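Local coordinates for protein (R)-2-hydroxyglutaryl-CoA dehydratase activating ATPase (Acidaminococcus fermentans, PDB 1HUX) that hydrolyses ATP slowly and uses it to drive electron transfer that activates (R)-2-hydroxyglutaryl-CoA dehydratase in glutamate fermentation, at residues Ser2-Ala14 with Asp58-Leu72. Sequence-based numbering, arbitrary orientation.
Sequences SIYTLGIDVGSTA and DMAFTLATGYGRNSL. With ADP (adenosine-5'-diphosphate), chain D.
Strands 4-10 and 61-65 run parallel, their axes approaching to 4.6 Å and turned by 16°. Hydrogen bonds alternate along the pair, from A60 N to Y4 O, L6 N to F61 O, L63 N to L6 O, I8 N to L63 O, T65 N to I8 O and V10 N to T65 O. Beyond strand 61-65, G68 N donates to V10 O. L6, I8, T62 and A64 share one face of the sheet. L6 CG lies anti to the backbone N (chi1 178°), which runs the side chain alongside T62, with CD2 3.8 Å from T62 CG2. The tip of I8, CD1, spans T62 CG2 (3.7 Å) and L72 CD1. V10 CG1 meets L72 CD2 at 3.5 Å, and its CG2 faces the G68 backbone. Cutting V10 back to an alanine would remove both methyls and probably open a gap between L72 CD2 and the G68 backbone. At the other end, the bent M59 chain lays CE against Y4 CB (3.6 Å). S12 N (weakly), S12 OG and T13 N donate to ADP O3B, so one beta-phosphate oxygen is held by the loop after strand 4-10. This is the phosphate-binding hairpin of the actin-like ATPase fold. Strand 4-10 is central in its five-stranded sheet, between antiparallel 14-21 and parallel 61-65. Strand 78-80 flanks 61-65, where M80 O takes T65 OG1, and helix 245-257 covers T5 and L63.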
loop_
_atom_site.group_PDB
_atom_site.type_symbol
_atom_site.label_atom_id
_atom_site.label_comp_id
_atom_site.label_asym_id
_atom_site.label_seq_id
_atom_site.Cartn_x
_atom_site.Cartn_y
_atom_site.Cartn_z
ATOM N N SER A 2 34.449 -1.890 33.772
ATOM C CA SER A 2 34.279 -3.080 34.656
ATOM C C SER A 2 32.891 -3.746 34.617
ATOM O O SER A 2 32.788 -4.953 34.850
ATOM C CB SER A 2 34.622 -2.705 36.090
ATOM O OG SER A 2 34.535 -3.844 36.916
ATOM N N ILE A 3 31.830 -2.977 34.358
ATOM C CA ILE A 3 30.485 -3.562 34.247
ATOM C C ILE A 3 30.062 -3.626 32.784
ATOM O O ILE A 3 29.909 -2.591 32.123
ATOM C CB ILE A 3 29.429 -2.774 35.029
ATOM C CG1 ILE A 3 29.608 -3.056 36.516
ATOM C CG2 ILE A 3 28.006 -3.193 34.593
ATOM C CD1 ILE A 3 28.528 -2.420 37.407
ATOM N N TYR A 4 29.880 -4.848 32.285
ATOM C CA TYR A 4 29.507 -5.048 30.888
ATOM C C TYR A 4 28.050 -5.413 30.748
ATOM O O TYR A 4 27.545 -6.256 31.490
ATOM C CB TYR A 4 30.370 -6.148 30.254
ATOM C CG TYR A 4 31.839 -5.808 30.159
ATOM C CD1 TYR A 4 32.659 -5.854 31.279
ATOM C CD2 TYR A 4 32.399 -5.421 28.950
ATOM C CE1 TYR A 4 34.008 -5.520 31.197
ATOM C CE2 TYR A 4 33.741 -5.084 28.848
ATOM C CZ TYR A 4 34.543 -5.132 29.968
ATOM O OH TYR A 4 35.878 -4.772 29.841
ATOM N N THR A 5 27.380 -4.773 29.790
ATOM C CA THR A 5 25.956 -5.028 29.547
ATOM C C THR A 5 25.668 -5.349 28.097
ATOM O O THR A 5 26.420 -4.990 27.182
ATOM C CB THR A 5 25.052 -3.825 29.965
ATOM O OG1 THR A 5 25.786 -2.598 29.817
ATOM C CG2 THR A 5 24.569 -3.991 31.419
ATOM N N LEU A 6 24.545 -6.015 27.896
ATOM C CA LEU A 6 24.166 -6.434 26.574
ATOM C C LEU A 6 22.818 -5.886 26.124
ATOM O O LEU A 6 21.782 -6.130 26.762
ATOM C CB LEU A 6 24.147 -7.973 26.519
ATOM C CG LEU A 6 23.716 -8.593 25.193
ATOM C CD1 LEU A 6 24.770 -8.308 24.148
ATOM C CD2 LEU A 6 23.499 -10.068 25.363
ATOM N N GLY A 7 22.857 -5.147 25.012
ATOM C CA GLY A 7 21.655 -4.599 24.410
ATOM C C GLY A 7 21.337 -5.426 23.171
ATOM O O GLY A 7 22.211 -5.641 22.318
ATOM N N ILE A 8 20.096 -5.901 23.078
ATOM C CA ILE A 8 19.668 -6.717 21.948
ATOM C C ILE A 8 18.396 -6.163 21.314
ATOM O O ILE A 8 17.321 -6.152 21.930
ATOM C CB ILE A 8 19.390 -8.182 22.371
ATOM C CG1 ILE A 8 20.572 -8.730 23.158
ATOM C CG2 ILE A 8 19.173 -9.059 21.137
ATOM C CD1 ILE A 8 20.283 -10.072 23.805
ATOM N N ASP A 9 18.536 -5.713 20.070
ATOM C CA ASP A 9 17.424 -5.164 19.297
ATOM C C ASP A 9 17.014 -6.162 18.222
ATOM O O ASP A 9 17.622 -6.206 17.157
ATOM C CB ASP A 9 17.864 -3.856 18.633
ATOM C CG ASP A 9 16.727 -3.148 17.920
ATOM O OD1 ASP A 9 17.004 -2.171 17.189
ATOM O OD2 ASP A 9 15.555 -3.565 18.103
ATOM N N VAL A 10 16.002 -6.970 18.483
ATOM C CA VAL A 10 15.590 -7.949 17.480
ATOM C C VAL A 10 14.467 -7.411 16.593
ATOM O O VAL A 10 13.294 -7.435 16.965
ATOM C CB VAL A 10 15.180 -9.329 18.152
ATOM C CG1 VAL A 10 14.719 -9.103 19.585
ATOM C CG2 VAL A 10 14.059 -10.024 17.362
ATOM N N GLY A 11 14.833 -6.912 15.416
ATOM C CA GLY A 11 13.839 -6.374 14.501
ATOM C C GLY A 11 13.206 -7.415 13.595
ATOM O O GLY A 11 13.452 -8.615 13.750
ATOM N N SER A 12 12.384 -6.966 12.650
ATOM C CA SER A 12 11.716 -7.875 11.713
ATOM C C SER A 12 12.652 -8.264 10.555
ATOM O O SER A 12 12.497 -9.313 9.929
ATOM C CB SER A 12 10.458 -7.207 11.159
ATOM O OG SER A 12 10.795 -5.999 10.493
ATOM N N THR A 13 13.633 -7.410 10.296
ATOM C CA THR A 13 14.603 -7.614 9.230
ATOM C C THR A 13 15.917 -8.170 9.754
ATOM O O THR A 13 16.500 -9.086 9.180
ATOM C CB THR A 13 14.894 -6.262 8.511
ATOM O OG1 THR A 13 13.799 -5.957 7.650
ATOM C CG2 THR A 13 16.194 -6.301 7.706
ATOM N N ALA A 14 16.393 -7.600 10.846
ATOM C CA ALA A 14 17.656 -8.042 11.389
ATOM C C ALA A 14 17.650 -7.969 12.893
ATOM O O ALA A 14 16.741 -7.411 13.496
ATOM C CB ALA A 14 18.767 -7.179 10.839
ATOM N N ASP A 58 29.424 -13.050 31.404
ATOM C CA ASP A 58 30.197 -11.832 31.685
ATOM C C ASP A 58 29.334 -10.569 31.634
ATOM O O ASP A 58 29.747 -9.475 32.035
ATOM C CB ASP A 58 31.347 -11.683 30.692
ATOM C CG ASP A 58 32.425 -12.703 30.913
ATOM O OD1 ASP A 58 32.907 -12.813 32.070
ATOM O OD2 ASP A 58 32.787 -13.386 29.930
ATOM N N MET A 59 28.127 -10.729 31.127
ATOM C CA MET A 59 27.215 -9.620 31.035
ATOM C C MET A 59 26.510 -9.437 32.373
ATOM O O MET A 59 25.932 -10.397 32.900
ATOM C CB MET A 59 26.202 -9.899 29.925
ATOM C CG MET A 59 26.844 -10.124 28.567
ATOM S SD MET A 59 27.911 -8.766 28.047
ATOM C CE MET A 59 29.533 -9.312 28.641
ATOM N N ALA A 60 26.575 -8.209 32.908
ATOM C CA ALA A 60 25.938 -7.826 34.171
ATOM C C ALA A 60 24.409 -7.859 34.041
ATOM O O ALA A 60 23.695 -8.390 34.897
ATOM C CB ALA A 60 26.400 -6.447 34.562
ATOM N N PHE A 61 23.906 -7.293 32.954
ATOM C CA PHE A 61 22.472 -7.278 32.725
ATOM C C PHE A 61 22.237 -7.363 31.215
ATOM O O PHE A 61 23.020 -6.837 30.417
ATOM C CB PHE A 61 21.865 -5.988 33.298
ATOM C CG PHE A 61 20.378 -6.052 33.501
ATOM C CD1 PHE A 61 19.850 -6.657 34.626
ATOM C CD2 PHE A 61 19.502 -5.507 32.563
ATOM C CE1 PHE A 61 18.464 -6.725 34.837
ATOM C CE2 PHE A 61 18.099 -5.567 32.754
ATOM C CZ PHE A 61 17.584 -6.178 33.898
ATOM N N THR A 62 21.170 -8.046 30.826
ATOM C CA THR A 62 20.849 -8.179 29.420
ATOM C C THR A 62 19.439 -7.650 29.194
ATOM O O THR A 62 18.489 -8.036 29.884
ATOM C CB THR A 62 20.961 -9.663 28.945
ATOM O OG1 THR A 62 22.341 -10.048 28.921
ATOM C CG2 THR A 62 20.369 -9.841 27.546
ATOM N N LEU A 63 19.318 -6.758 28.217
ATOM C CA LEU A 63 18.044 -6.156 27.905
ATOM C C LEU A 63 17.730 -6.294 26.427
ATOM O O LEU A 63 18.514 -5.880 25.575
ATOM C CB LEU A 63 18.078 -4.682 28.302
ATOM C CG LEU A 63 16.834 -4.205 29.045
ATOM C CD1 LEU A 63 17.164 -2.861 29.687
ATOM C CD2 LEU A 63 15.631 -4.121 28.098
ATOM N N ALA A 64 16.574 -6.870 26.132
ATOM C CA ALA A 64 16.151 -7.066 24.758
ATOM C C ALA A 64 15.012 -6.137 24.370
ATOM O O ALA A 64 14.155 -5.815 25.187
ATOM C CB ALA A 64 15.727 -8.511 24.549
ATOM N N THR A 65 15.010 -5.727 23.103
ATOM C CA THR A 65 13.988 -4.840 22.559
ATOM C C THR A 65 13.754 -5.193 21.094
ATOM O O THR A 65 14.498 -5.981 20.512
ATOM C CB THR A 65 14.443 -3.361 22.644
ATOM O OG1 THR A 65 13.439 -2.510 22.073
ATOM C CG2 THR A 65 15.764 -3.163 21.900
ATOM N N GLY A 66 12.722 -4.612 20.498
ATOM C CA GLY A 66 12.453 -4.869 19.095
ATOM C C GLY A 66 11.148 -5.585 18.850
ATOM O O GLY A 66 10.384 -5.826 19.787
ATOM N N TYR A 67 10.897 -5.927 17.590
ATOM C CA TYR A 67 9.676 -6.628 17.204
ATOM C C TYR A 67 9.518 -7.979 17.901
ATOM O O TYR A 67 8.444 -8.285 18.431
ATOM C CB TYR A 67 9.654 -6.840 15.693
ATOM C CG TYR A 67 8.409 -7.540 15.205
ATOM C CD1 TYR A 67 7.148 -7.091 15.582
ATOM C CD2 TYR A 67 8.489 -8.646 14.355
ATOM C CE1 TYR A 67 5.992 -7.726 15.126
ATOM C CE2 TYR A 67 7.339 -9.288 13.889
ATOM C CZ TYR A 67 6.095 -8.825 14.277
ATOM O OH TYR A 67 4.963 -9.463 13.821
ATOM N N GLY A 68 10.582 -8.785 17.860
ATOM C CA GLY A 68 10.574 -10.092 18.487
ATOM C C GLY A 68 11.404 -10.052 19.751
ATOM O O GLY A 68 12.139 -10.985 20.045
ATOM N N ARG A 69 11.287 -8.957 20.497
ATOM C CA ARG A 69 12.023 -8.777 21.745
ATOM C C ARG A 69 11.705 -9.892 22.741
ATOM O O ARG A 69 12.391 -10.034 23.754
ATOM C CB ARG A 69 11.670 -7.430 22.385
ATOM C CG ARG A 69 10.369 -7.454 23.184
ATOM C CD ARG A 69 9.923 -6.060 23.571
ATOM N NE ARG A 69 9.675 -5.238 22.388
ATOM C CZ ARG A 69 9.194 -3.998 22.422
ATOM N NH1 ARG A 69 8.907 -3.432 23.589
ATOM N NH2 ARG A 69 8.999 -3.325 21.292
ATOM N N ASN A 70 10.659 -10.674 22.468
ATOM C CA ASN A 70 10.275 -11.765 23.367
ATOM C C ASN A 70 10.573 -13.155 22.818
ATOM O O ASN A 70 10.351 -14.150 23.507
ATOM C CB ASN A 70 8.786 -11.662 23.735
ATOM C CG ASN A 70 8.510 -10.564 24.760
ATOM O OD1 ASN A 70 8.984 -10.629 25.898
ATOM N ND2 ASN A 70 7.746 -9.548 24.358
ATOM N N SER A 71 11.081 -13.220 21.587
ATOM C CA SER A 71 11.423 -14.500 20.967
ATOM C C SER A 71 12.645 -15.077 21.681
ATOM O O SER A 71 12.984 -16.248 21.516
ATOM C CB SER A 71 11.740 -14.319 19.477
ATOM O OG SER A 71 13.054 -13.820 19.280
ATOM N N LEU A 72 13.306 -14.234 22.466
ATOM C CA LEU A 72 14.478 -14.631 23.237
ATOM C C LEU A 72 14.245 -14.173 24.666
ATOM O O LEU A 72 15.166 -13.730 25.358
ATOM C CB LEU A 72 15.742 -13.972 22.680
ATOM C CG LEU A 72 15.736 -12.449 22.550
ATOM C CD1 LEU A 72 16.863 -11.837 23.384
ATOM C CD2 LEU A 72 15.873 -12.083 21.074
HETATM P PB ADP D . 14.085 -3.805 11.773
HETATM O O1B ADP D . 13.378 -2.533 12.148
HETATM O O2B ADP D . 15.077 -4.343 12.849
HETATM O O3B ADP D . 13.165 -4.884 11.231
HETATM P PA ADP D . 16.242 -2.488 10.518
HETATM O O1A ADP D . 17.512 -3.227 10.844
HETATM O O2A ADP D . 15.999 -1.204 11.177
HETATM O O3A ADP D . 15.012 -3.491 10.671
HETATM O "O5'" ADP D . 16.132 -2.371 8.965
HETATM C "C5'" ADP D . 16.998 -1.599 8.319
HETATM C "C4'" ADP D . 16.584 -1.276 6.933
HETATM O "O4'" ADP D . 17.687 -0.596 6.261
HETATM C "C3'" ADP D . 16.126 -2.460 5.923
HETATM O "O3'" ADP D . 15.086 -2.015 5.017
HETATM C "C2'" ADP D . 17.473 -2.749 5.290
HETATM O "O2'" ADP D . 17.489 -3.369 3.962
HETATM C "C1'" ADP D . 18.068 -1.349 5.212
HETATM N N9 ADP D . 19.511 -1.253 4.895
HETATM C C8 ADP D . 20.472 -1.974 5.476
HETATM N N7 ADP D . 21.626 -1.698 5.033
HETATM C C5 ADP D . 21.410 -0.718 4.073
HETATM C C6 ADP D . 22.267 0.046 3.209
HETATM N N6 ADP D . 23.620 -0.116 3.180
HETATM N N1 ADP D . 21.687 0.965 2.383
HETATM C C2 ADP D . 20.354 1.121 2.402
HETATM N N3 ADP D . 19.474 0.459 3.179
HETATM C C4 ADP D . 20.074 -0.448 3.992
#